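Local coordinates for protein glycerol kinase, putative (Plasmodium falciparum, PDB 2W40) that probably phosphorylates glycerol with ATP to give sn-glycerol 3-phosphate, as expected of an FGGY-family kinase of the sugar kinase/Hsp70/actin superfamily, at residues K17-D22 and V28-L33; N55-M60 and I172-K177; V104-R109 and G354-R359; T132-N135 and A140-I143. One frame throughout, in Å; residues are numbered along the deposited sequence.

Contact 1. Residues K17-D22 and V28-L33; sequences KVFFYD and VHSNNL. With EDO (1,2-ethanediol), chain B.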
# COMPACT_ATOMS: atom_id res chain seq x y z
N LYS C 17 4.34 -20.82 22.81
CA LYS C 17 4.55 -20.20 24.12
C LYS C 17 4.38 -21.31 25.19
O LYS C 17 3.44 -22.16 25.13
CB LYS C 17 3.49 -19.11 24.37
CG LYS C 17 3.39 -18.10 23.27
CD LYS C 17 2.24 -17.18 23.38
CE LYS C 17 2.16 -16.36 22.12
NZ LYS C 17 1.34 -15.14 22.39
N VAL C 18 5.29 -21.24 26.17
CA VAL C 18 5.17 -22.04 27.41
C VAL C 18 5.12 -21.11 28.62
O VAL C 18 5.84 -20.09 28.66
CB VAL C 18 6.25 -23.12 27.57
CG1 VAL C 18 6.29 -24.20 26.41
CG2 VAL C 18 7.70 -22.50 27.74
N PHE C 19 4.17 -21.41 29.51
CA PHE C 19 3.92 -20.68 30.74
C PHE C 19 3.90 -21.62 31.87
O PHE C 19 3.18 -22.63 31.83
CB PHE C 19 2.62 -19.94 30.70
CG PHE C 19 2.57 -18.90 29.64
CD1 PHE C 19 2.88 -17.61 29.91
CD2 PHE C 19 2.19 -19.24 28.37
CE1 PHE C 19 2.80 -16.67 28.96
CE2 PHE C 19 2.13 -18.32 27.43
CZ PHE C 19 2.47 -16.99 27.72
N PHE C 20 4.74 -21.36 32.85
CA PHE C 20 4.68 -22.09 34.13
C PHE C 20 4.02 -21.17 35.15
O PHE C 20 4.54 -20.10 35.44
CB PHE C 20 6.06 -22.59 34.59
CG PHE C 20 6.73 -23.47 33.58
CD1 PHE C 20 6.77 -24.82 33.74
CD2 PHE C 20 7.33 -22.91 32.40
CE1 PHE C 20 7.42 -25.62 32.79
CE2 PHE C 20 8.00 -23.70 31.48
CZ PHE C 20 7.99 -25.07 31.67
N TYR C 21 2.89 -21.62 35.64
CA TYR C 21 2.11 -20.94 36.63
C TYR C 21 2.26 -21.59 37.99
O TYR C 21 2.23 -22.80 38.12
CB TYR C 21 0.63 -20.89 36.29
CG TYR C 21 0.28 -20.02 35.10
CD1 TYR C 21 -0.13 -18.72 35.31
CD2 TYR C 21 0.17 -20.51 33.81
CE1 TYR C 21 -0.48 -17.88 34.30
CE2 TYR C 21 -0.13 -19.65 32.79
CZ TYR C 21 -0.51 -18.34 33.04
OH TYR C 21 -0.90 -17.47 32.05
N ASP C 22 2.42 -20.75 39.01
CA ASP C 22 2.35 -21.26 40.39
C ASP C 22 0.84 -21.48 40.69
O ASP C 22 -0.02 -21.17 39.89
CB ASP C 22 3.04 -20.33 41.39
CG ASP C 22 2.31 -19.04 41.66
OD1 ASP C 22 1.12 -18.85 41.36
OD2 ASP C 22 3.01 -18.21 42.32
N VAL C 28 5.61 -17.93 36.86
CA VAL C 28 6.98 -18.07 37.37
C VAL C 28 8.05 -18.26 36.30
O VAL C 28 9.22 -18.01 36.52
CB VAL C 28 7.04 -19.16 38.49
CG1 VAL C 28 6.03 -18.76 39.67
CG2 VAL C 28 6.76 -20.58 37.89
N HIS C 29 7.68 -18.67 35.08
CA HIS C 29 8.61 -18.65 33.97
C HIS C 29 7.76 -18.70 32.70
O HIS C 29 6.74 -19.36 32.70
CB HIS C 29 9.51 -19.90 33.95
CG HIS C 29 10.42 -19.96 32.75
ND1 HIS C 29 10.21 -20.80 31.68
CD2 HIS C 29 11.51 -19.22 32.45
CE1 HIS C 29 11.16 -20.59 30.78
NE2 HIS C 29 11.99 -19.69 31.25
N SER C 30 8.24 -18.04 31.65
CA SER C 30 7.56 -18.16 30.35
C SER C 30 8.60 -17.91 29.23
O SER C 30 9.64 -17.23 29.45
CB SER C 30 6.40 -17.20 30.23
OG SER C 30 6.85 -15.88 30.07
N ASN C 31 8.33 -18.42 28.05
CA ASN C 31 9.22 -18.15 26.89
C ASN C 31 8.43 -18.56 25.66
O ASN C 31 7.36 -19.19 25.74
CB ASN C 31 10.51 -18.95 26.95
CG ASN C 31 11.64 -18.35 26.09
OD1 ASN C 31 11.49 -17.29 25.49
ND2 ASN C 31 12.85 -18.95 26.24
N ASN C 32 9.00 -18.21 24.52
CA ASN C 32 8.38 -18.53 23.22
C ASN C 32 9.41 -18.58 22.10
O ASN C 32 10.56 -18.11 22.25
CB ASN C 32 7.21 -17.61 22.95
CG ASN C 32 7.57 -16.25 22.40
OD1 ASN C 32 8.47 -15.55 22.90
ND2 ASN C 32 6.78 -15.82 21.38
N LEU C 33 9.02 -19.26 21.04
CA LEU C 33 9.80 -19.39 19.85
C LEU C 33 8.86 -19.24 18.72
O LEU C 33 7.86 -19.90 18.63
CB LEU C 33 10.54 -20.73 19.79
CG LEU C 33 11.72 -21.02 20.68
CD1 LEU C 33 12.09 -22.56 20.55
CD2 LEU C 33 12.88 -20.07 20.19
C1 EDO B . 6.11 -15.99 26.64
O1 EDO B . 5.40 -15.31 25.65
C2 EDO B . 7.31 -15.16 26.99
O2 EDO B . 8.37 -15.19 25.97

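Contact 2. Residues N55-M60 and I172-K177; sequences NLYNLM and IFNLTK. With EDO (1,2-ethanediol), chain D.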
# COMPACT_ATOMS: atom_id res chain seq x y z
N ASN C 55 10.33 -26.92 18.55
CA ASN C 55 10.29 -25.68 19.34
C ASN C 55 9.64 -25.93 20.71
O ASN C 55 10.14 -25.49 21.75
CB ASN C 55 9.51 -24.62 18.61
CG ASN C 55 10.29 -24.00 17.47
OD1 ASN C 55 11.49 -24.34 17.27
ND2 ASN C 55 9.63 -23.19 16.69
N LEU C 56 8.54 -26.66 20.73
CA LEU C 56 7.89 -27.01 21.96
C LEU C 56 8.79 -27.73 22.88
O LEU C 56 8.91 -27.38 24.03
CB LEU C 56 6.61 -27.78 21.69
CG LEU C 56 5.87 -28.10 23.02
CD1 LEU C 56 5.46 -26.95 23.90
CD2 LEU C 56 4.64 -29.01 22.70
N TYR C 57 9.45 -28.80 22.39
CA TYR C 57 10.33 -29.64 23.25
C TYR C 57 11.42 -28.79 23.86
O TYR C 57 11.70 -28.87 25.05
CB TYR C 57 10.90 -30.79 22.44
CG TYR C 57 9.88 -31.89 22.06
CD1 TYR C 57 8.84 -32.22 22.90
CD2 TYR C 57 10.00 -32.55 20.86
CE1 TYR C 57 7.92 -33.25 22.53
CE2 TYR C 57 9.16 -33.52 20.47
CZ TYR C 57 8.13 -33.91 21.29
OH TYR C 57 7.31 -34.93 20.90
N ASN C 58 12.00 -27.94 23.02
CA ASN C 58 13.10 -27.06 23.46
C ASN C 58 12.63 -26.09 24.55
O ASN C 58 13.32 -25.89 25.55
CB ASN C 58 13.73 -26.42 22.21
CG ASN C 58 14.69 -27.37 21.47
OD1 ASN C 58 15.22 -28.33 22.07
ND2 ASN C 58 14.94 -27.10 20.15
N LEU C 59 11.42 -25.56 24.42
CA LEU C 59 10.90 -24.59 25.35
C LEU C 59 10.57 -25.27 26.70
O LEU C 59 10.85 -24.74 27.75
CB LEU C 59 9.61 -23.97 24.80
CG LEU C 59 9.78 -22.89 23.71
CD1 LEU C 59 8.45 -22.65 22.90
CD2 LEU C 59 10.30 -21.57 24.45
N MET C 60 9.97 -26.47 26.64
CA MET C 60 9.65 -27.30 27.82
C MET C 60 10.97 -27.63 28.58
O MET C 60 11.04 -27.45 29.79
CB MET C 60 8.91 -28.58 27.36
CG MET C 60 7.51 -28.29 26.96
SD MET C 60 6.70 -29.81 26.39
CE MET C 60 6.56 -30.82 27.88
N ILE C 172 -0.73 -33.56 21.54
CA ILE C 172 -1.01 -34.63 22.49
C ILE C 172 -0.49 -35.96 21.92
O ILE C 172 0.18 -36.74 22.63
CB ILE C 172 -2.57 -34.71 22.79
CG1 ILE C 172 -3.07 -33.42 23.57
CG2 ILE C 172 -2.90 -36.06 23.46
CD1 ILE C 172 -4.64 -33.39 23.63
N PHE C 173 -0.67 -36.18 20.62
CA PHE C 173 -0.18 -37.39 19.97
C PHE C 173 1.32 -37.51 20.14
O PHE C 173 1.83 -38.59 20.51
CB PHE C 173 -0.57 -37.33 18.51
CG PHE C 173 -0.10 -38.46 17.69
CD1 PHE C 173 -0.94 -39.55 17.52
CD2 PHE C 173 1.23 -38.48 17.22
CE1 PHE C 173 -0.48 -40.66 16.78
CE2 PHE C 173 1.66 -39.59 16.40
CZ PHE C 173 0.80 -40.64 16.20
N ASN C 174 2.06 -36.44 19.92
CA ASN C 174 3.49 -36.53 20.06
C ASN C 174 3.93 -36.66 21.49
O ASN C 174 4.78 -37.45 21.81
CB ASN C 174 4.15 -35.35 19.37
CG ASN C 174 4.12 -35.45 17.88
OD1 ASN C 174 3.37 -34.76 17.19
ND2 ASN C 174 4.99 -36.22 17.36
N LEU C 175 3.36 -35.85 22.37
CA LEU C 175 3.78 -35.90 23.82
C LEU C 175 3.54 -37.25 24.51
O LEU C 175 4.36 -37.71 25.31
CB LEU C 175 3.12 -34.80 24.63
CG LEU C 175 3.65 -33.39 24.38
CD1 LEU C 175 2.63 -32.37 24.93
CD2 LEU C 175 5.10 -33.26 25.03
N THR C 176 2.44 -37.88 24.12
CA THR C 176 1.94 -39.12 24.70
C THR C 176 2.41 -40.37 23.94
O THR C 176 2.14 -41.46 24.37
CB THR C 176 0.41 -39.15 24.85
OG1 THR C 176 -0.19 -39.27 23.56
CG2 THR C 176 -0.14 -38.03 25.66
N LYS C 177 3.12 -40.20 22.81
CA LYS C 177 3.53 -41.27 21.93
C LYS C 177 2.35 -42.07 21.40
O LYS C 177 2.39 -43.30 21.33
CB LYS C 177 4.62 -42.14 22.58
CG LYS C 177 5.83 -41.36 22.96
CD LYS C 177 6.94 -42.31 23.47
CE LYS C 177 7.53 -43.11 22.37
NZ LYS C 177 8.14 -42.19 21.27
C1 EDO D . -0.67 -41.70 27.70
O1 EDO D . 0.88 -41.92 27.21
C2 EDO D . -1.54 -42.77 28.31
O2 EDO D . -1.99 -42.68 29.71

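Contact 3. Residues V104-R109 and G354-R359; sequences VWLDTR and GLYAPR. With EDO (1,2-ethanediol), chain E.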
# COMPACT_ATOMS: atom_id res chain seq x y z
N VAL C 104 -2.92 -23.75 7.57
CA VAL C 104 -3.29 -22.87 8.70
C VAL C 104 -4.69 -22.35 8.46
O VAL C 104 -5.21 -22.27 7.30
CB VAL C 104 -2.21 -21.75 8.88
CG1 VAL C 104 -2.44 -20.84 10.05
CG2 VAL C 104 -0.82 -22.39 9.09
N TRP C 105 -5.31 -21.92 9.55
CA TRP C 105 -6.67 -21.29 9.51
C TRP C 105 -6.73 -20.16 8.46
O TRP C 105 -7.77 -19.87 7.95
CB TRP C 105 -7.10 -20.92 10.93
CG TRP C 105 -6.27 -19.90 11.61
CD1 TRP C 105 -5.21 -20.16 12.42
CD2 TRP C 105 -6.47 -18.47 11.65
NE1 TRP C 105 -4.72 -18.97 12.96
CE2 TRP C 105 -5.47 -17.92 12.50
CE3 TRP C 105 -7.47 -17.61 11.14
CZ2 TRP C 105 -5.39 -16.50 12.76
CZ3 TRP C 105 -7.41 -16.26 11.42
CH2 TRP C 105 -6.38 -15.72 12.21
N LEU C 106 -5.68 -19.37 8.39
CA LEU C 106 -5.54 -18.22 7.47
C LEU C 106 -5.40 -18.58 5.96
O LEU C 106 -5.53 -17.68 5.11
CB LEU C 106 -4.35 -17.36 7.88
CG LEU C 106 -4.54 -16.42 9.07
CD1 LEU C 106 -3.15 -15.86 9.57
CD2 LEU C 106 -5.58 -15.24 8.70
N ASP C 107 -5.19 -19.85 5.66
CA ASP C 107 -5.04 -20.30 4.27
C ASP C 107 -6.39 -20.12 3.58
O ASP C 107 -7.42 -20.44 4.12
CB ASP C 107 -4.62 -21.79 4.25
CG ASP C 107 -4.29 -22.32 2.87
OD1 ASP C 107 -3.08 -22.43 2.53
OD2 ASP C 107 -5.28 -22.59 2.17
N THR C 108 -6.33 -19.69 2.34
CA THR C 108 -7.55 -19.52 1.55
C THR C 108 -7.54 -20.18 0.17
O THR C 108 -8.34 -19.79 -0.73
CB THR C 108 -7.83 -18.00 1.34
OG1 THR C 108 -6.70 -17.34 0.75
CG2 THR C 108 -8.22 -17.32 2.65
N ARG C 109 -6.69 -21.18 -0.03
CA ARG C 109 -6.55 -21.85 -1.31
C ARG C 109 -7.85 -22.54 -1.69
O ARG C 109 -8.03 -22.91 -2.89
CB ARG C 109 -5.40 -22.90 -1.29
CG ARG C 109 -5.72 -24.24 -0.77
CD ARG C 109 -4.50 -25.10 -0.47
NE ARG C 109 -3.57 -24.59 0.48
CZ ARG C 109 -2.37 -25.09 0.67
NH1 ARG C 109 -1.92 -26.12 -0.07
NH2 ARG C 109 -1.57 -24.55 1.54
N GLY C 354 -8.96 -12.56 2.70
CA GLY C 354 -10.40 -12.35 2.58
C GLY C 354 -10.92 -11.62 3.81
O GLY C 354 -10.18 -11.24 4.74
N LEU C 355 -12.20 -11.35 3.79
CA LEU C 355 -12.95 -10.89 4.95
C LEU C 355 -13.67 -12.06 5.62
O LEU C 355 -14.35 -12.85 4.95
CB LEU C 355 -13.99 -9.83 4.60
CG LEU C 355 -13.37 -8.51 4.18
CD1 LEU C 355 -14.41 -7.58 3.60
CD2 LEU C 355 -12.46 -7.84 5.31
N TYR C 356 -13.49 -12.17 6.95
CA TYR C 356 -14.19 -13.19 7.77
C TYR C 356 -15.46 -12.57 8.28
O TYR C 356 -16.28 -12.06 7.43
CB TYR C 356 -13.24 -13.70 8.85
CG TYR C 356 -11.98 -14.44 8.30
CD1 TYR C 356 -11.75 -15.70 8.55
CD2 TYR C 356 -10.97 -13.68 7.60
CE1 TYR C 356 -10.55 -16.33 7.97
CE2 TYR C 356 -9.82 -14.23 7.03
CZ TYR C 356 -9.67 -15.62 7.23
OH TYR C 356 -8.63 -16.40 6.84
N ALA C 357 -15.69 -12.59 9.62
CA ALA C 357 -16.99 -12.12 10.07
C ALA C 357 -17.10 -10.58 9.93
O ALA C 357 -16.14 -9.87 10.23
CB ALA C 357 -17.31 -12.61 11.51
N PRO C 358 -18.31 -10.07 9.64
CA PRO C 358 -19.59 -10.80 9.34
C PRO C 358 -19.89 -10.97 7.85
O PRO C 358 -20.91 -11.61 7.50
CB PRO C 358 -20.65 -9.90 9.94
CG PRO C 358 -20.16 -8.52 9.80
CD PRO C 358 -18.62 -8.63 9.84
N ARG C 359 -19.04 -10.41 6.98
CA ARG C 359 -19.34 -10.41 5.51
C ARG C 359 -18.98 -11.69 4.78
O ARG C 359 -19.58 -12.01 3.75
CB ARG C 359 -18.69 -9.21 4.83
CG ARG C 359 -19.04 -7.85 5.49
CD ARG C 359 -18.55 -6.72 4.63
NE ARG C 359 -18.74 -5.38 5.23
CZ ARG C 359 -19.14 -4.30 4.61
NH1 ARG C 359 -19.57 -4.39 3.35
NH2 ARG C 359 -19.13 -3.15 5.24
C1 EDO E . -1.41 -16.54 2.09
O1 EDO E . -1.04 -15.71 0.80
C2 EDO E . -2.64 -16.35 3.10
O2 EDO E . -4.05 -16.85 3.09
O HOH W 1 -9.27 -18.72 5.65

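Contact 4. Residues T132-N135 and A140-I143; sequences TYFN and AFKI. With EDO (1,2-ethanediol), chain F.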
# COMPACT_ATOMS: atom_id res chain seq x y z
N THR C 132 -21.90 -23.17 11.39
CA THR C 132 -21.32 -22.30 10.39
C THR C 132 -21.80 -22.69 8.98
O THR C 132 -22.19 -23.82 8.78
CB THR C 132 -19.71 -22.40 10.40
OG1 THR C 132 -19.15 -21.34 9.61
CG2 THR C 132 -19.24 -23.85 10.03
N TYR C 133 -21.73 -21.69 8.10
CA TYR C 133 -21.79 -21.98 6.64
C TYR C 133 -20.42 -22.47 6.17
O TYR C 133 -19.44 -22.38 6.91
CB TYR C 133 -22.15 -20.72 5.91
CG TYR C 133 -23.47 -20.06 6.24
CD1 TYR C 133 -24.57 -20.78 6.46
CD2 TYR C 133 -23.56 -18.72 6.38
CE1 TYR C 133 -25.81 -20.21 6.64
CE2 TYR C 133 -24.77 -18.13 6.70
CZ TYR C 133 -25.92 -18.92 6.79
OH TYR C 133 -27.18 -18.33 7.08
N PHE C 134 -20.35 -23.08 4.98
CA PHE C 134 -19.06 -23.38 4.35
C PHE C 134 -18.26 -22.09 4.30
O PHE C 134 -18.77 -21.02 3.94
CB PHE C 134 -19.26 -23.88 2.89
CG PHE C 134 -19.91 -25.26 2.75
CD1 PHE C 134 -19.91 -26.22 3.78
CD2 PHE C 134 -20.55 -25.62 1.58
CE1 PHE C 134 -20.51 -27.51 3.62
CE2 PHE C 134 -21.16 -26.90 1.49
CZ PHE C 134 -21.06 -27.83 2.43
N ASN C 135 -16.95 -22.25 4.54
CA ASN C 135 -16.02 -21.16 4.47
C ASN C 135 -14.61 -21.68 4.23
O ASN C 135 -14.40 -22.88 4.22
CB ASN C 135 -16.15 -20.27 5.72
CG ASN C 135 -15.86 -21.03 7.00
OD1 ASN C 135 -14.84 -21.82 7.04
ND2 ASN C 135 -16.65 -20.76 8.06
N ALA C 140 -12.46 -28.38 7.39
CA ALA C 140 -13.01 -29.42 6.47
C ALA C 140 -12.56 -29.21 5.01
O ALA C 140 -12.16 -30.17 4.35
CB ALA C 140 -14.52 -29.45 6.49
N PHE C 141 -12.64 -27.99 4.51
CA PHE C 141 -12.24 -27.82 3.06
C PHE C 141 -10.77 -27.97 2.82
O PHE C 141 -10.36 -28.39 1.75
CB PHE C 141 -12.71 -26.48 2.47
CG PHE C 141 -14.17 -26.47 2.09
CD1 PHE C 141 -14.54 -26.87 0.82
CD2 PHE C 141 -15.15 -26.08 2.97
CE1 PHE C 141 -15.87 -26.91 0.41
CE2 PHE C 141 -16.48 -26.10 2.56
CZ PHE C 141 -16.83 -26.53 1.26
N LYS C 142 -9.97 -27.70 3.85
CA LYS C 142 -8.51 -28.03 3.80
C LYS C 142 -8.26 -29.54 3.75
O LYS C 142 -7.38 -30.01 3.00
CB LYS C 142 -7.86 -27.34 4.97
CG LYS C 142 -7.98 -25.88 4.64
CD LYS C 142 -8.74 -25.17 5.63
CE LYS C 142 -7.93 -24.40 6.57
NZ LYS C 142 -8.11 -22.98 6.30
N ILE C 143 -9.03 -30.28 4.50
CA ILE C 143 -8.87 -31.70 4.51
C ILE C 143 -9.25 -32.19 3.09
O ILE C 143 -8.59 -33.05 2.52
CB ILE C 143 -9.81 -32.31 5.55
CG1 ILE C 143 -9.35 -31.95 7.03
CG2 ILE C 143 -9.90 -33.84 5.38
CD1 ILE C 143 -10.48 -32.13 8.16
C1 EDO F . -22.93 -18.27 10.05
O1 EDO F . -23.70 -17.10 10.40
C2 EDO F . -21.60 -17.91 9.45
O2 EDO F . -20.90 -19.03 9.11
O HOH W 2 -13.25 -25.22 5.58

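Contact 1. Residues K17-D22 and V28-L33
Lys17 to Tyr21 and His29 to Leu33 run antiparallel as the two arms of a beta hairpin, their axes 4.8 Å apart and 175° from each other. The hairpin forms one margin of the mixed sheet in the N-terminal half of this actin-like fold. Val18–Asn31 and Phe20–His29 are hydrogen-bonded pairs; Phe19–Ser30 between them and Lys17–Asn32 beyond Val18–Asn31 are non-hydrogen-bonded pairs. The bond from Phe20 N to His29 O measures 2.8 Å and is almost straight. Near the turn the pairing breaks step, because Val28 and His29 both face Phe20, a classic beta bulge: Phe20 O takes a 2.8 Å bond from Val28 N and a weak one from His29 N.

Side chains alternate between the two faces. Phe20 and His29 lie side by side on the face that meets helix 49-70, their ring planes oblique at 50°, with His29 ND1 3.6 Å from Phe20 CD2. On the other face Phe19 CD1 touches Ser30 CB at 3.6 Å, and Lys17 CG runs beside Asn32 CB. The CG of Asn32 is tucked between its own backbone N and carbonyl carbon (chi1 82°), and its amide turns to two partners: ND2 bonds to Ser15, while OD1 accepts a hydrogen bond from a 1,2-ethanediol, probably left by the crystallisation liquor, whose O2 stands 3.1 Å from Asn32 OD1.

Contact 2. Residues N55-M60 and I172-K177
Helices 55-60 and 172-176 pass at a signed crossing angle of -55°, with axes 12.3 Å apart, so the backbones stay well separated and long side chains must bridge the gap. Leu175 and Tyr57 do most of this, with Met60 and Asn174 adding smaller contacts. Leu175 sends its CD2 branch to the edge of the Tyr57 ring, close to the ring plane, 3.8 Å from CE1. The two side chains slide past each other in opposite directions.

Met60 reaches the same branch. Its chain is extended as far as SD and then bends (chi3 68°), and this turn leaves both SD and the terminal methyl beside the leucine, Met60 CE lying 4.0 Å from Leu175 CD2. One methyl thus touches both an aromatic edge and a thioether, which approach it roughly at right angles. Farther out, Tyr57 OH comes to 3.5 Å from Asn174 CB, the phenol crossing the asparagine side chain at about a right angle. Outside the two helices, His233 stacks on the Tyr57 ring and Ser231 forms a weak hydrogen bond with its hydroxyl.

Since the two helices meet here through carbon and sulfur, with the phenol oxygen meeting a methylene, the contact rests on van der Waals fit and the exclusion of water, and it imposes little directional constraint on how the helices cross.

Contact 3. Residues V104-R109 and G354-R359
Tyr356 meets the turn Val104-Asp107 end-on, its hydroxyl leading, and has far more surface buried here than any other residue; Trp105 and Thr108 come next. With CG anti to its carbonyl carbon (chi1 -64°), the tyrosine ring extends across to the facing loop. Its OH stops 3.6 Å from Leu106 CA, while Leu106 CD2, whose side chain crosses the phenol at about a right angle, lies 3.8 Å from the same OH. Thr108 CG2 is more distant, at 4.3 Å from Tyr356 OH.

The polar link is made by a water. It sits 2.7 Å from Tyr356 OH and lies within donating distance of two turn carbonyls, 3.0 Å from Trp105 O and 3.0 Å from Asp107 O, although it has more acceptors around it than protons to give. A hydrogen bond with Ser353 also holds the tyrosine hydroxyl, and Tyr137 packs edge-to-face against its ring.

The facing loop is itself braced. Val104 O accepts from Asp107 N in a type I beta turn, Leu106 CG lies over one face of the Trp105 indole, and Trp105 NE1 bonds to Thr13. Asp107 OD2 accepts from Arg109 N, an Asx turn, and its carboxylate is gripped side-on by the guanidinium of Arg109. The Trp105 side chain lies about 4 Å, between nearest atoms, from a bound glycerol. The arrangement is consistent with the interdomain cleft of FGGY kinases, where N- and C-terminal domains meet beside the substrate.

Contact 4. Residues T132-N135 and A140-I143
The loop between helices 123-130 and 140-149 folds back on the first turn of the second helix, and an aromatic T-shaped (edge-to-face) pair closes it. Phe141 supplies the edge and Phe134 the face: the ring centroids are 5.1 Å apart and the planes stand at 82°. Phe141 CE2 comes 3.5 Å from Phe134 CG, and CZ lies above the same ring, displaced toward its rim. The contact is therefore centred on the end of the ring nearest the backbone, and CE2 also reaches Phe134 CB at 3.6 Å. Phe141 CG stands anti to the carbonyl carbon (chi1 -79°), an orientation that carries the ring from the helix start toward the loop.

Beside this pair Asn135 O approaches Phe141 CD2 to 3.5 Å, obliquely to the ring. The same carbonyl takes a proton from a water at 2.9 Å from Asn135 O, and that water in turn accepts from Phe141 N at 3.0 Å. This bridge occupies a backbone N-H of the first helical turn, which lacks a helical carbonyl partner there. The carboxamide of Asn135 turns to the intervening loop, its OD1 accepting from the backbone N of Tyr137 and Phe138.

Around the pair, Phe117 of helix 111-118 packs on Phe134 and edge-to-face with Phe141, Phe208 adds another edge-to-face partner to Phe141, and Ile126 of helix 123-130 touches Phe134.

How the contacts relate
Along the chain, contact 1 closes before the others open; contact 4 is nested inside the loops closed by contacts 2 and 3, which cross each other. Contacts 1 and 2 have centres 14 Å apart and share helix 49-70: Leu59 packs on Val18 and Asn31, so helix 49-70 packs on the hairpin, while helix 167-176, which it meets in contact 2, packs on strand 241-247 of the same sheet. Contacts 3 and 4 have centres 11 Å apart and are joined by Lys142, whose NZ bonds to Val104 O. The two pairs are separated by about 28 to 33 Å between centres. Contacts 1, 2 and 4 organise the N-terminal family region, whereas contact 3 joins it to the C-terminal one.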